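Local coordinates for probable tagatose 6-phosphate kinase (Sinorhizobium meliloti, PDB 3TXV), which probably takes part in carbohydrate metabolism, perhaps as a tagatose-6-phosphate kinase, and is related to the GatZ/KbaZ subunit of tagatose-1,6-bisphosphate aldolase, at residues Ala295-Leu300 against Tyr359-Pro364; His30-Glu35 against Leu410-Val415; Ala313-Thr318 against Met374-Gly379; Gly235-Ile240 against Gln345-His350. All blocks are in the same frame, centred on the assembly; numbering follows the deposited sequence.

Interaction 1 of 4, residues Ala295-Leu300 against Tyr359-Pro364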
loop_
_atom_site.group_PDB
_atom_site.type_symbol
_atom_site.label_atom_id
_atom_site.label_comp_id
_atom_site.label_asym_id
_atom_site.label_seq_id
_atom_site.Cartn_x
_atom_site.Cartn_y
_atom_site.Cartn_z
ATOM N N ALA A 295 -7.392 9.496 -3.175
ATOM C CA ALA A 295 -8.571 10.146 -2.589
ATOM C C ALA A 295 -8.217 11.266 -1.563
ATOM O O ALA A 295 -8.829 12.372 -1.565
ATOM C CB ALA A 295 -9.446 9.125 -1.969
ATOM N N LEU A 296 -7.221 10.989 -0.702
ATOM C CA LEU A 296 -6.765 11.965 0.263
ATOM C C LEU A 296 -6.402 13.242 -0.467
ATOM O O LEU A 296 -6.950 14.302 -0.151
ATOM C CB LEU A 296 -5.593 11.432 1.054
ATOM C CG LEU A 296 -4.883 12.381 2.041
ATOM C CD1 LEU A 296 -5.854 13.331 2.786
ATOM C CD2 LEU A 296 -4.071 11.567 3.034
ATOM N N ARG A 297 -5.532 13.143 -1.469
ATOM C CA ARG A 297 -5.196 14.265 -2.357
ATOM C C ARG A 297 -6.432 15.020 -2.883
ATOM O O ARG A 297 -6.488 16.246 -2.803
ATOM C CB ARG A 297 -4.360 13.733 -3.525
ATOM C CG ARG A 297 -3.557 14.703 -4.327
ATOM C CD ARG A 297 -4.270 15.118 -5.569
ATOM N NE ARG A 297 -4.639 13.949 -6.350
ATOM C CZ ARG A 297 -5.682 13.892 -7.189
ATOM N NH1 ARG A 297 -6.475 14.943 -7.383
ATOM N NH2 ARG A 297 -5.944 12.773 -7.828
ATOM N N GLU A 298 -7.427 14.325 -3.434
ATOM C CA GLU A 298 -8.605 15.055 -3.930
ATOM C C GLU A 298 -9.223 15.885 -2.828
ATOM O O GLU A 298 -9.566 17.023 -3.065
ATOM C CB GLU A 298 -9.689 14.154 -4.483
ATOM C CG GLU A 298 -9.381 13.584 -5.781
ATOM C CD GLU A 298 -10.547 12.803 -6.321
ATOM O OE1 GLU A 298 -11.463 12.516 -5.499
ATOM O OE2 GLU A 298 -10.542 12.487 -7.550
ATOM N N ALA A 299 -9.360 15.309 -1.637
ATOM C CA ALA A 299 -9.956 16.023 -0.512
ATOM C C ALA A 299 -9.116 17.254 -0.172
ATOM O O ALA A 299 -9.650 18.376 -0.037
ATOM C CB ALA A 299 -10.093 15.103 0.711
ATOM N N LEU A 300 -7.804 17.052 -0.059
ATOM C CA LEU A 300 -6.940 18.163 0.263
ATOM C C LEU A 300 -7.036 19.238 -0.824
ATOM O O LEU A 300 -7.116 20.412 -0.502
ATOM C CB LEU A 300 -5.509 17.710 0.534
ATOM C CG LEU A 300 -5.260 16.964 1.855
ATOM C CD1 LEU A 300 -3.859 16.444 1.842
ATOM C CD2 LEU A 300 -5.463 17.824 3.113
ATOM N N TYR A 359 4.696 10.606 -2.574
ATOM C CA TYR A 359 6.035 10.589 -2.019
ATOM C C TYR A 359 6.438 11.992 -1.547
ATOM O O TYR A 359 7.425 12.144 -0.811
ATOM C CB TYR A 359 7.031 9.990 -3.026
ATOM C CG TYR A 359 6.739 8.548 -3.328
ATOM C CD1 TYR A 359 7.258 7.516 -2.517
ATOM C CD2 TYR A 359 5.912 8.195 -4.401
ATOM C CE1 TYR A 359 6.975 6.166 -2.784
ATOM C CE2 TYR A 359 5.623 6.841 -4.680
ATOM C CZ TYR A 359 6.164 5.843 -3.870
ATOM O OH TYR A 359 5.856 4.534 -4.135
ATOM N N TYR A 360 5.641 12.997 -1.931
ATOM C CA TYR A 360 5.949 14.397 -1.613
ATOM C C TYR A 360 5.200 14.928 -0.401
ATOM O O TYR A 360 5.574 15.944 0.158
ATOM C CB TYR A 360 5.738 15.284 -2.840
ATOM C CG TYR A 360 6.625 14.855 -3.998
ATOM C CD1 TYR A 360 6.277 13.790 -4.782
ATOM C CD2 TYR A 360 7.840 15.502 -4.268
ATOM C CE1 TYR A 360 7.095 13.390 -5.807
ATOM C CE2 TYR A 360 8.654 15.114 -5.306
ATOM C CZ TYR A 360 8.275 14.056 -6.073
ATOM O OH TYR A 360 9.044 13.612 -7.127
ATOM N N TRP A 361 4.168 14.228 0.044
ATOM C CA TRP A 361 3.527 14.625 1.298
ATOM C C TRP A 361 4.463 14.849 2.529
ATOM O O TRP A 361 4.118 15.631 3.417
ATOM C CB TRP A 361 2.345 13.725 1.613
ATOM C CG TRP A 361 1.261 13.802 0.542
ATOM C CD1 TRP A 361 0.711 12.760 -0.152
ATOM C CD2 TRP A 361 0.627 14.984 0.046
ATOM N NE1 TRP A 361 -0.220 13.216 -1.031
ATOM C CE2 TRP A 361 -0.298 14.578 -0.932
ATOM C CE3 TRP A 361 0.743 16.349 0.342
ATOM C CZ2 TRP A 361 -1.110 15.489 -1.622
ATOM C CZ3 TRP A 361 -0.051 17.254 -0.357
ATOM C CH2 TRP A 361 -0.968 16.824 -1.320
ATOM N N PRO A 362 5.632 14.159 2.594
ATOM C CA PRO A 362 6.649 14.461 3.635
ATOM C C PRO A 362 7.671 15.573 3.349
ATOM O O PRO A 362 8.372 15.996 4.246
ATOM C CB PRO A 362 7.393 13.125 3.797
ATOM C CG PRO A 362 6.436 12.077 3.221
ATOM C CD PRO A 362 5.787 12.778 2.090
ATOM N N HIS A 363 7.787 16.039 2.125
ATOM C CA HIS A 363 8.755 17.074 1.887
ATOM C C HIS A 363 8.376 18.274 2.727
ATOM O O HIS A 363 7.239 18.715 2.665
ATOM C CB HIS A 363 8.799 17.482 0.422
ATOM C CG HIS A 363 9.757 18.601 0.158
ATOM N ND1 HIS A 363 9.629 19.847 0.746
ATOM C CD2 HIS A 363 10.879 18.654 -0.599
ATOM C CE1 HIS A 363 10.629 20.616 0.358
ATOM N NE2 HIS A 363 11.399 19.917 -0.460
ATOM N N PRO A 364 9.335 18.829 3.498
ATOM C CA PRO A 364 9.077 19.972 4.386
ATOM C C PRO A 364 8.197 21.102 3.812
ATOM O O PRO A 364 7.284 21.553 4.518
ATOM C CB PRO A 364 10.496 20.487 4.734
ATOM C CG PRO A 364 11.421 19.746 3.829
ATOM C CD PRO A 364 10.750 18.427 3.586
#
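The indole of Trp361 is the flat group at the centre of this contact: Leu300 lies over one of its faces, and Arg297 meets its rim in the ring plane. Leu300 CD1 stands 4.3 Å above the indole plane, displaced toward the rim rather than over the ring centre, with CH2 as the nearest ring atom. At the edge the touching group is a methylene, Arg297 CG, 3.7 Å from Trp361 CZ2; Arg297 CB stands a little further back, 4.2 Å from that same CZ2. CG is put there by a first torsion anti to the backbone N (chi1 -162°), and bends at the second and third torsions then carry the rest of the chain away from Trp361. The guanidinium and indole planes end up only 14° apart, yet they are not stacked on each other; the charged group instead makes a cation-pi contact with Phe294 of its own helix. Trp361 belongs to a type I turn closed by His363 N to Tyr360 O (3.0 Å). Just beyond it His363 ND1 caps the start of helix 364-376 at Lys365 N. Thr323 of helix 319-329 also touches Trp361. The turn thus plugs its indole onto helix 290-310, the helix that follows the last barrel strand, at a buried joint. Chemically the two segments meet through carbon alone: a leucine methyl and the aliphatic part of an arginine receive the aromatic ring, while the arginine's charge is directed to a different partner.

Interaction 2 of 4, residues His30-Glu35 against Leu410-Val415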
loop_
_atom_site.group_PDB
_atom_site.type_symbol
_atom_site.label_atom_id
_atom_site.label_comp_id
_atom_site.label_asym_id
_atom_site.label_seq_id
_atom_site.Cartn_x
_atom_site.Cartn_y
_atom_site.Cartn_z
ATOM N N HIS A 30 0.895 7.157 4.925
ATOM C CA HIS A 30 0.325 8.448 5.315
ATOM C C HIS A 30 -0.448 8.351 6.620
ATOM O O HIS A 30 -1.390 7.573 6.704
ATOM C CB HIS A 30 -0.563 9.040 4.201
ATOM C CG HIS A 30 -0.792 10.512 4.351
ATOM N ND1 HIS A 30 -1.601 11.041 5.334
ATOM C CD2 HIS A 30 -0.270 11.568 3.685
ATOM C CE1 HIS A 30 -1.583 12.361 5.255
ATOM N NE2 HIS A 30 -0.779 12.707 4.267
ATOM N N PRO A 31 -0.050 9.145 7.638
ATOM C CA PRO A 31 -0.711 9.229 8.962
ATOM C C PRO A 31 -2.242 9.283 8.898
ATOM O O PRO A 31 -2.907 8.559 9.650
ATOM C CB PRO A 31 -0.178 10.536 9.551
ATOM C CG PRO A 31 0.821 11.092 8.555
ATOM C CD PRO A 31 1.160 9.981 7.593
ATOM N N LEU A 32 -2.808 10.123 8.020
ATOM C CA LEU A 32 -4.253 10.196 7.921
ATOM C C LEU A 32 -4.876 8.973 7.288
ATOM O O LEU A 32 -5.980 8.601 7.661
ATOM C CB LEU A 32 -4.708 11.433 7.191
ATOM C CG LEU A 32 -4.531 12.715 7.983
ATOM C CD1 LEU A 32 -4.511 13.907 7.013
ATOM C CD2 LEU A 32 -5.630 12.878 9.038
ATOM N N VAL A 33 -4.198 8.340 6.332
ATOM C CA VAL A 33 -4.722 7.081 5.801
ATOM C C VAL A 33 -4.679 5.998 6.904
ATOM O O VAL A 33 -5.624 5.244 7.078
ATOM C CB VAL A 33 -3.997 6.590 4.503
ATOM C CG1 VAL A 33 -4.521 5.197 4.065
ATOM C CG2 VAL A 33 -4.159 7.579 3.386
ATOM N N ILE A 34 -3.608 5.940 7.675
ATOM C CA ILE A 34 -3.571 4.946 8.721
ATOM C C ILE A 34 -4.730 5.168 9.728
ATOM O O ILE A 34 -5.526 4.238 9.974
ATOM C CB ILE A 34 -2.183 4.886 9.393
ATOM C CG1 ILE A 34 -1.192 4.202 8.451
ATOM C CG2 ILE A 34 -2.242 4.098 10.697
ATOM C CD1 ILE A 34 0.173 4.832 8.476
ATOM N N GLU A 35 -4.825 6.394 10.271
ATOM C CA GLU A 35 -5.905 6.818 11.168
ATOM C C GLU A 35 -7.241 6.416 10.589
ATOM O O GLU A 35 -8.076 5.848 11.281
ATOM C CB GLU A 35 -5.842 8.330 11.358
ATOM C CG GLU A 35 -6.937 9.006 12.248
ATOM C CD GLU A 35 -6.531 10.444 12.636
ATOM O OE1 GLU A 35 -5.378 10.860 12.321
ATOM O OE2 GLU A 35 -7.331 11.160 13.269
ATOM N N LEU A 410 -13.554 15.849 6.716
ATOM C CA LEU A 410 -13.787 15.698 5.292
ATOM C C LEU A 410 -12.637 14.959 4.588
ATOM O O LEU A 410 -12.853 14.217 3.607
ATOM C CB LEU A 410 -14.128 17.036 4.643
ATOM C CG LEU A 410 -15.489 17.637 5.046
ATOM C CD1 LEU A 410 -15.554 19.101 4.697
ATOM C CD2 LEU A 410 -16.679 16.883 4.423
ATOM N N ALA A 411 -11.432 15.104 5.121
ATOM C CA ALA A 411 -10.308 14.323 4.629
ATOM C C ALA A 411 -10.440 12.835 4.992
ATOM O O ALA A 411 -10.366 12.010 4.118
ATOM C CB ALA A 411 -8.983 14.920 5.121
ATOM N N LEU A 412 -10.655 12.474 6.263
ATOM C CA LEU A 412 -10.947 11.056 6.596
ATOM C C LEU A 412 -12.105 10.499 5.774
ATOM O O LEU A 412 -12.068 9.385 5.284
ATOM C CB LEU A 412 -11.306 10.889 8.059
ATOM C CG LEU A 412 -10.296 10.826 9.212
ATOM C CD1 LEU A 412 -8.845 11.219 8.831
ATOM C CD2 LEU A 412 -10.823 11.684 10.399
ATOM N N ALA A 413 -13.137 11.308 5.616
ATOM C CA ALA A 413 -14.338 10.931 4.886
ATOM C C ALA A 413 -14.027 10.505 3.490
ATOM O O ALA A 413 -14.641 9.566 3.013
ATOM C CB ALA A 413 -15.305 12.086 4.850
ATOM N N ALA A 414 -13.088 11.205 2.843
ATOM C CA ALA A 414 -12.621 10.829 1.498
ATOM C C ALA A 414 -11.940 9.462 1.545
ATOM O O ALA A 414 -12.377 8.538 0.852
ATOM C CB ALA A 414 -11.692 11.884 0.914
ATOM N N VAL A 415 -10.919 9.312 2.396
ATOM C CA VAL A 415 -10.249 8.017 2.552
ATOM C C VAL A 415 -11.260 6.862 2.789
ATOM O O VAL A 415 -11.269 5.846 2.059
ATOM C CB VAL A 415 -9.142 8.049 3.656
ATOM C CG1 VAL A 415 -8.211 6.899 3.487
ATOM C CG2 VAL A 415 -8.350 9.331 3.565
#
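Leu32 and Leu412 meet methyl to methyl, CD2 of the first 3.6 Å from CD1 of the second, their side chains running at about a right angle to each other. One helical turn on from Leu412, Val415 CG1 reaches Val33, 4.1 Å from its CG1 and equally near its CG2, so that it faces both branches of that valine. A first torsion that sets CG1 anti to the backbone N (chi1 -162°) turns this methyl to Val33. Leu412 CD1 is flanked more loosely by Glu35 CG at 4.5 Å, an aliphatic methylene whose carboxylate goes on to a salt bridge with Lys408 on the helix of Leu412. Outside this shell, the helical segments 31-35 and 410-415 cross at -68°, their axes 9.5 Å apart at closest approach. The first turn of helix 31-43 is fixed by His30, the N-cap residue: ND1 accepts from Leu32 N (3.1 Å, 143° at the hydrogen), a donor lying close to the imidazole plane. Helix 290-310 supports both sides, through Leu292 and Thr293 on Val33 and Ala299 on Ala414. Branched aliphatic side chains thus join the first helix of the barrel to the C-terminal helix, and the ion pair with Lys408 adds a polar tie at the margin.

Interaction 3 of 4, residues Ala313-Thr318 against Met374-Gly379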
loop_
_atom_site.group_PDB
_atom_site.type_symbol
_atom_site.label_atom_id
_atom_site.label_comp_id
_atom_site.label_asym_id
_atom_site.label_seq_id
_atom_site.Cartn_x
_atom_site.Cartn_y
_atom_site.Cartn_z
ATOM N N ALA A 313 -7.057 35.873 0.961
ATOM C CA ALA A 313 -5.945 36.728 1.361
ATOM C C ALA A 313 -4.931 35.968 2.168
ATOM O O ALA A 313 -3.740 36.269 2.099
ATOM C CB ALA A 313 -6.436 37.931 2.169
ATOM N N ALA A 314 -5.407 34.981 2.921
ATOM C CA ALA A 314 -4.653 34.435 4.035
ATOM C C ALA A 314 -3.503 33.504 3.636
ATOM O O ALA A 314 -2.897 32.850 4.511
ATOM C CB ALA A 314 -5.603 33.757 5.005
ATOM N N ARG A 315 -3.188 33.459 2.338
ATOM C CA ARG A 315 -2.192 32.504 1.839
ATOM C C ARG A 315 -1.220 33.005 0.753
ATOM O O ARG A 315 -1.616 33.250 -0.403
ATOM C CB ARG A 315 -2.881 31.203 1.403
ATOM C CG ARG A 315 -2.478 30.009 2.230
ATOM C CD ARG A 315 -3.613 29.001 2.497
ATOM N NE ARG A 315 -4.612 28.881 1.433
ATOM C CZ ARG A 315 -4.829 27.789 0.701
ATOM N NH1 ARG A 315 -4.111 26.680 0.870
ATOM N NH2 ARG A 315 -5.784 27.819 -0.219
ATOM N N GLU A 316 0.058 33.143 1.143
ATOM C CA GLU A 316 1.150 33.442 0.207
ATOM C C GLU A 316 0.904 32.617 -1.048
ATOM O O GLU A 316 0.775 33.167 -2.134
ATOM N N ARG A 317 0.781 31.297 -0.884
ATOM C CA ARG A 317 0.595 30.362 -2.008
ATOM C C ARG A 317 -0.386 29.205 -1.720
ATOM O O ARG A 317 -0.685 28.854 -0.562
ATOM C CB ARG A 317 1.994 29.843 -2.586
ATOM N N THR A 318 -0.882 28.653 -2.823
ATOM C CA THR A 318 -1.930 27.614 -2.884
ATOM C C THR A 318 -1.386 26.203 -2.517
ATOM O O THR A 318 -0.198 25.956 -2.701
ATOM C CB THR A 318 -2.569 27.716 -4.321
ATOM O OG1 THR A 318 -3.841 28.356 -4.217
ATOM C CG2 THR A 318 -2.736 26.418 -5.022
HETATM N N MSE A 374 -4.756 23.185 6.706
HETATM C CA MSE A 374 -5.550 22.498 7.722
HETATM C C MSE A 374 -5.903 23.397 8.898
HETATM O O MSE A 374 -6.987 23.258 9.485
HETATM C CB MSE A 374 -4.847 21.237 8.237
HETATM C CG MSE A 374 -4.841 20.114 7.224
HETATM SE SE MSE A 374 -6.619 19.859 6.503
HETATM C CE MSE A 374 -7.146 18.513 7.746
ATOM N N SER A 375 -4.993 24.307 9.231
ATOM C CA SER A 375 -5.127 25.097 10.425
ATOM C C SER A 375 -5.894 26.371 10.084
ATOM O O SER A 375 -6.538 26.987 10.939
ATOM C CB SER A 375 -3.750 25.400 11.021
ATOM O OG SER A 375 -3.177 26.554 10.429
ATOM N N LEU A 376 -5.829 26.767 8.823
ATOM C CA LEU A 376 -6.638 27.871 8.364
ATOM C C LEU A 376 -8.113 27.466 8.292
ATOM O O LEU A 376 -8.987 28.343 8.267
ATOM C CB LEU A 376 -6.154 28.332 7.015
ATOM C CG LEU A 376 -6.996 29.348 6.278
ATOM C CD1 LEU A 376 -6.931 30.609 7.080
ATOM C CD2 LEU A 376 -6.428 29.552 4.899
ATOM N N LEU A 377 -8.404 26.159 8.289
ATOM C CA LEU A 377 -9.804 25.704 8.294
ATOM C C LEU A 377 -10.263 25.098 9.636
ATOM O O LEU A 377 -11.395 24.628 9.763
ATOM C CB LEU A 377 -10.075 24.764 7.115
ATOM C CG LEU A 377 -9.896 25.333 5.693
ATOM C CD1 LEU A 377 -9.958 24.225 4.653
ATOM C CD2 LEU A 377 -10.886 26.410 5.338
ATOM N N ASP A 378 -9.367 25.130 10.625
ATOM C CA ASP A 378 -9.620 24.667 11.992
ATOM C C ASP A 378 -10.776 25.434 12.612
ATOM O O ASP A 378 -10.753 26.665 12.674
ATOM C CB ASP A 378 -8.377 24.947 12.835
ATOM C CG ASP A 378 -8.303 24.106 14.138
ATOM O OD1 ASP A 378 -7.463 24.461 15.001
ATOM O OD2 ASP A 378 -9.028 23.089 14.304
ATOM N N GLY A 379 -11.781 24.698 13.074
ATOM C CA GLY A 379 -12.983 25.280 13.667
ATOM C C GLY A 379 -14.031 25.718 12.660
ATOM O O GLY A 379 -15.228 25.855 12.996
#
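A surface loop joining helices 290-310 and 319-329 here packs against the C-terminal end of helix 364-376, with Leu376 set against Ala314 and Arg315. The two methyls of Leu376 divide the work. CD1 meets Ala314 CB at 4.0 Å, methyl to methyl, while CD2 lies 3.7 Å from Arg315 CD, near the point where the arginine chain turns polar. Leu376 reaches across because its CG is anti to the backbone N (chi1 171°), which presents both branches to the loop. Arg315, bent at its second and third torsions, crosses it obliquely, with NE 4.0 Å from Leu376 CD2. One guanidinium face has Thr318 CA above it, 4.3 Å from the plane and toward the rim, so the loop folds back over its own arginine. The charge is met by Asp304 of helix 290-310, in a salt bridge from NH1. The patch therefore combines apolar contact with an ionic tie from loop to helix. Arg315 also touches Ala307 and Ala308 of helix 290-310 and Leu373 of helix 364-376, while Phe311 lies against Leu376; the contact, its centre about 30 Å from the centre of the chain, sits where these two helices and the loop between 290-310 and 319-329 converge.

Interaction 4 of 4, residues Gly235-Ile240 against Gln345-His350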
loop_
_atom_site.group_PDB
_atom_site.type_symbol
_atom_site.label_atom_id
_atom_site.label_comp_id
_atom_site.label_asym_id
_atom_site.label_seq_id
_atom_site.Cartn_x
_atom_site.Cartn_y
_atom_site.Cartn_z
ATOM N N GLY A 235 -3.733 2.495 -15.332
ATOM C CA GLY A 235 -2.773 3.388 -16.021
ATOM C C GLY A 235 -2.798 4.776 -15.432
ATOM O O GLY A 235 -3.298 4.947 -14.330
ATOM N N ASN A 236 -2.279 5.774 -16.142
ATOM C CA ASN A 236 -2.491 7.173 -15.724
ATOM C C ASN A 236 -3.962 7.527 -15.610
ATOM O O ASN A 236 -4.393 8.012 -14.564
ATOM C CB ASN A 236 -1.798 8.176 -16.647
ATOM C CG ASN A 236 -0.292 8.132 -16.529
ATOM O OD1 ASN A 236 0.260 7.854 -15.465
ATOM N ND2 ASN A 236 0.382 8.392 -17.626
ATOM N N GLU A 237 -4.729 7.258 -16.665
ATOM C CA GLU A 237 -6.120 7.723 -16.722
ATOM C C GLU A 237 -7.159 6.689 -17.049
ATOM O O GLU A 237 -8.273 7.057 -17.461
ATOM C CB GLU A 237 -6.289 8.800 -17.770
ATOM C CG GLU A 237 -5.237 9.852 -17.808
ATOM C CD GLU A 237 -5.265 10.574 -19.123
ATOM O OE1 GLU A 237 -6.056 10.165 -20.006
ATOM O OE2 GLU A 237 -4.504 11.549 -19.279
ATOM N N ASN A 238 -6.813 5.414 -16.904
ATOM C CA ASN A 238 -7.763 4.336 -17.176
ATOM C C ASN A 238 -7.505 3.098 -16.320
ATOM O O ASN A 238 -6.368 2.802 -16.003
ATOM C CB ASN A 238 -7.876 4.072 -18.707
ATOM C CG ASN A 238 -7.576 2.601 -19.103
ATOM O OD1 ASN A 238 -8.443 1.874 -19.683
ATOM N ND2 ASN A 238 -6.329 2.163 -18.820
ATOM N N VAL A 239 -8.578 2.423 -15.914
ATOM C CA VAL A 239 -8.536 1.205 -15.099
ATOM C C VAL A 239 -8.983 -0.006 -15.942
ATOM O O VAL A 239 -9.911 0.092 -16.765
ATOM C CB VAL A 239 -9.467 1.355 -13.854
ATOM C CG1 VAL A 239 -9.505 0.083 -12.963
ATOM C CG2 VAL A 239 -9.087 2.589 -13.038
ATOM N N ILE A 240 -8.315 -1.146 -15.750
ATOM C CA ILE A 240 -8.768 -2.417 -16.339
ATOM C C ILE A 240 -9.444 -3.185 -15.223
ATOM O O ILE A 240 -8.835 -3.449 -14.197
ATOM C CB ILE A 240 -7.598 -3.279 -16.856
ATOM C CG1 ILE A 240 -6.708 -2.555 -17.885
ATOM C CG2 ILE A 240 -8.090 -4.664 -17.302
ATOM C CD1 ILE A 240 -7.402 -1.916 -19.032
ATOM N N GLN A 345 2.814 16.314 -18.587
ATOM C CA GLN A 345 3.457 16.024 -17.314
ATOM C C GLN A 345 2.799 16.754 -16.156
ATOM O O GLN A 345 2.721 16.212 -15.063
ATOM C CB GLN A 345 4.954 16.362 -17.376
ATOM C CG GLN A 345 5.795 15.208 -17.888
ATOM C CD GLN A 345 7.179 15.604 -18.375
ATOM O OE1 GLN A 345 7.578 15.220 -19.466
ATOM N NE2 GLN A 345 7.911 16.374 -17.577
ATOM N N ARG A 346 2.348 17.984 -16.390
ATOM C CA ARG A 346 1.631 18.761 -15.373
ATOM C C ARG A 346 0.330 18.024 -14.969
ATOM O O ARG A 346 0.184 17.589 -13.825
ATOM C CB ARG A 346 1.370 20.214 -15.825
ATOM C CG ARG A 346 0.967 21.141 -14.687
ATOM C CD ARG A 346 0.911 22.648 -15.051
ATOM N NE ARG A 346 -0.419 23.063 -15.511
ATOM C CZ ARG A 346 -0.951 22.772 -16.717
ATOM N NH1 ARG A 346 -0.287 22.060 -17.638
ATOM N NH2 ARG A 346 -2.172 23.188 -17.022
ATOM N N LEU A 347 -0.580 17.835 -15.915
ATOM C CA LEU A 347 -1.774 17.082 -15.657
ATOM C C LEU A 347 -1.474 15.882 -14.752
ATOM O O LEU A 347 -2.115 15.680 -13.725
ATOM C CB LEU A 347 -2.425 16.676 -16.988
ATOM C CG LEU A 347 -3.335 15.452 -17.124
ATOM C CD1 LEU A 347 -4.403 15.481 -16.113
ATOM C CD2 LEU A 347 -3.954 15.461 -18.457
ATOM N N GLN A 348 -0.475 15.103 -15.114
ATOM C CA GLN A 348 -0.197 13.874 -14.412
ATOM C C GLN A 348 0.489 13.994 -13.071
ATOM O O GLN A 348 0.379 13.087 -12.241
ATOM C CB GLN A 348 0.576 12.920 -15.293
ATOM C CG GLN A 348 -0.257 11.746 -15.624
ATOM C CD GLN A 348 -0.937 11.918 -16.918
ATOM O OE1 GLN A 348 -0.309 12.377 -17.873
ATOM N NE2 GLN A 348 -2.218 11.547 -16.995
ATOM N N ARG A 349 1.215 15.079 -12.851
ATOM C CA ARG A 349 1.795 15.286 -11.538
ATOM C C ARG A 349 0.701 15.332 -10.464
ATOM O O ARG A 349 0.919 14.877 -9.336
ATOM C CB ARG A 349 2.642 16.544 -11.503
ATOM C CG ARG A 349 4.062 16.300 -11.882
ATOM C CD ARG A 349 4.965 17.468 -11.541
ATOM N NE ARG A 349 4.649 18.699 -12.261
ATOM C CZ ARG A 349 4.903 18.902 -13.549
ATOM N NH1 ARG A 349 5.458 17.935 -14.273
ATOM N NH2 ARG A 349 4.583 20.074 -14.111
ATOM N N HIS A 350 -0.474 15.841 -10.833
ATOM C CA HIS A 350 -1.574 16.018 -9.884
ATOM C C HIS A 350 -2.653 14.944 -10.015
ATOM O O HIS A 350 -3.271 14.518 -9.010
ATOM C CB HIS A 350 -2.185 17.440 -10.026
ATOM C CG HIS A 350 -1.170 18.525 -9.917
ATOM N ND1 HIS A 350 -0.742 19.021 -8.707
ATOM C CD2 HIS A 350 -0.431 19.149 -10.859
ATOM C CE1 HIS A 350 0.201 19.922 -8.904
ATOM N NE2 HIS A 350 0.404 20.024 -10.205
#
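Amide stacking leads this contact: the flat ends of Asn236 and Gln348 lie one over the other, their planes 17° apart, although the two side chains cross at about a right angle. Asn236 CG is 3.7 Å from Gln348 CG, and Asn236 ND2 is 3.8 Å from Gln348 CD. The glutamine chain bends at its second torsion (chi2 95°), which lays its amide against the asparagine. Of polar groups, the Glu237 carboxylate comes up beside the same amide, tilted 31° from it. A looser van der Waals touch joins Glu237 OE2 to Leu347 CD2 at 4.0 Å. With Gln348 replaced by an alanine, the Asn236 amide would probably lose its stacking partner, and a gap would be likely to open beside the Glu237 carboxylate. Hydrogen bonds position the loop side: Gly235 N donates to Asn238 O (2.7 Å) within the turn, Asn236 OD1 pairs with Ser352 OG, and the backbone of Asn236 bonds with Tyr353 just past the helix. Tyr338 packs on Gln348 from another loop. Residues 235-238 form the connection of a short beta-hairpin, strands 233-234 and 239-240, in the excursion between the sixth and seventh strands of a TIM-type beta/alpha barrel; helix 342-351 receives it from the helical region after the eighth strand.

How the interactions relate
Interaction 1 is the fully buried contact of the four, interactions 2 and 4 are partly buried, and interaction 3 lies at the surface. Helix 290-310 is common ground: it supplies one side of interaction 1, meets interaction 2 where Leu296, together with Trp361, packs on His30, and receives the charge of the arginine in interaction 3. Leu300 also touches the selenium of Met374, bringing interactions 1 and 3 together, and Arg297 NE lies 3.0 Å from His350 O on the helix of interaction 4. Interactions 1 and 2 rest on aromatic and aliphatic packing. Interaction 3 combines a leucine with a paired charge, whereas interaction 4, where a hairpin meets a helix, depends mainly on amides and a carboxylate.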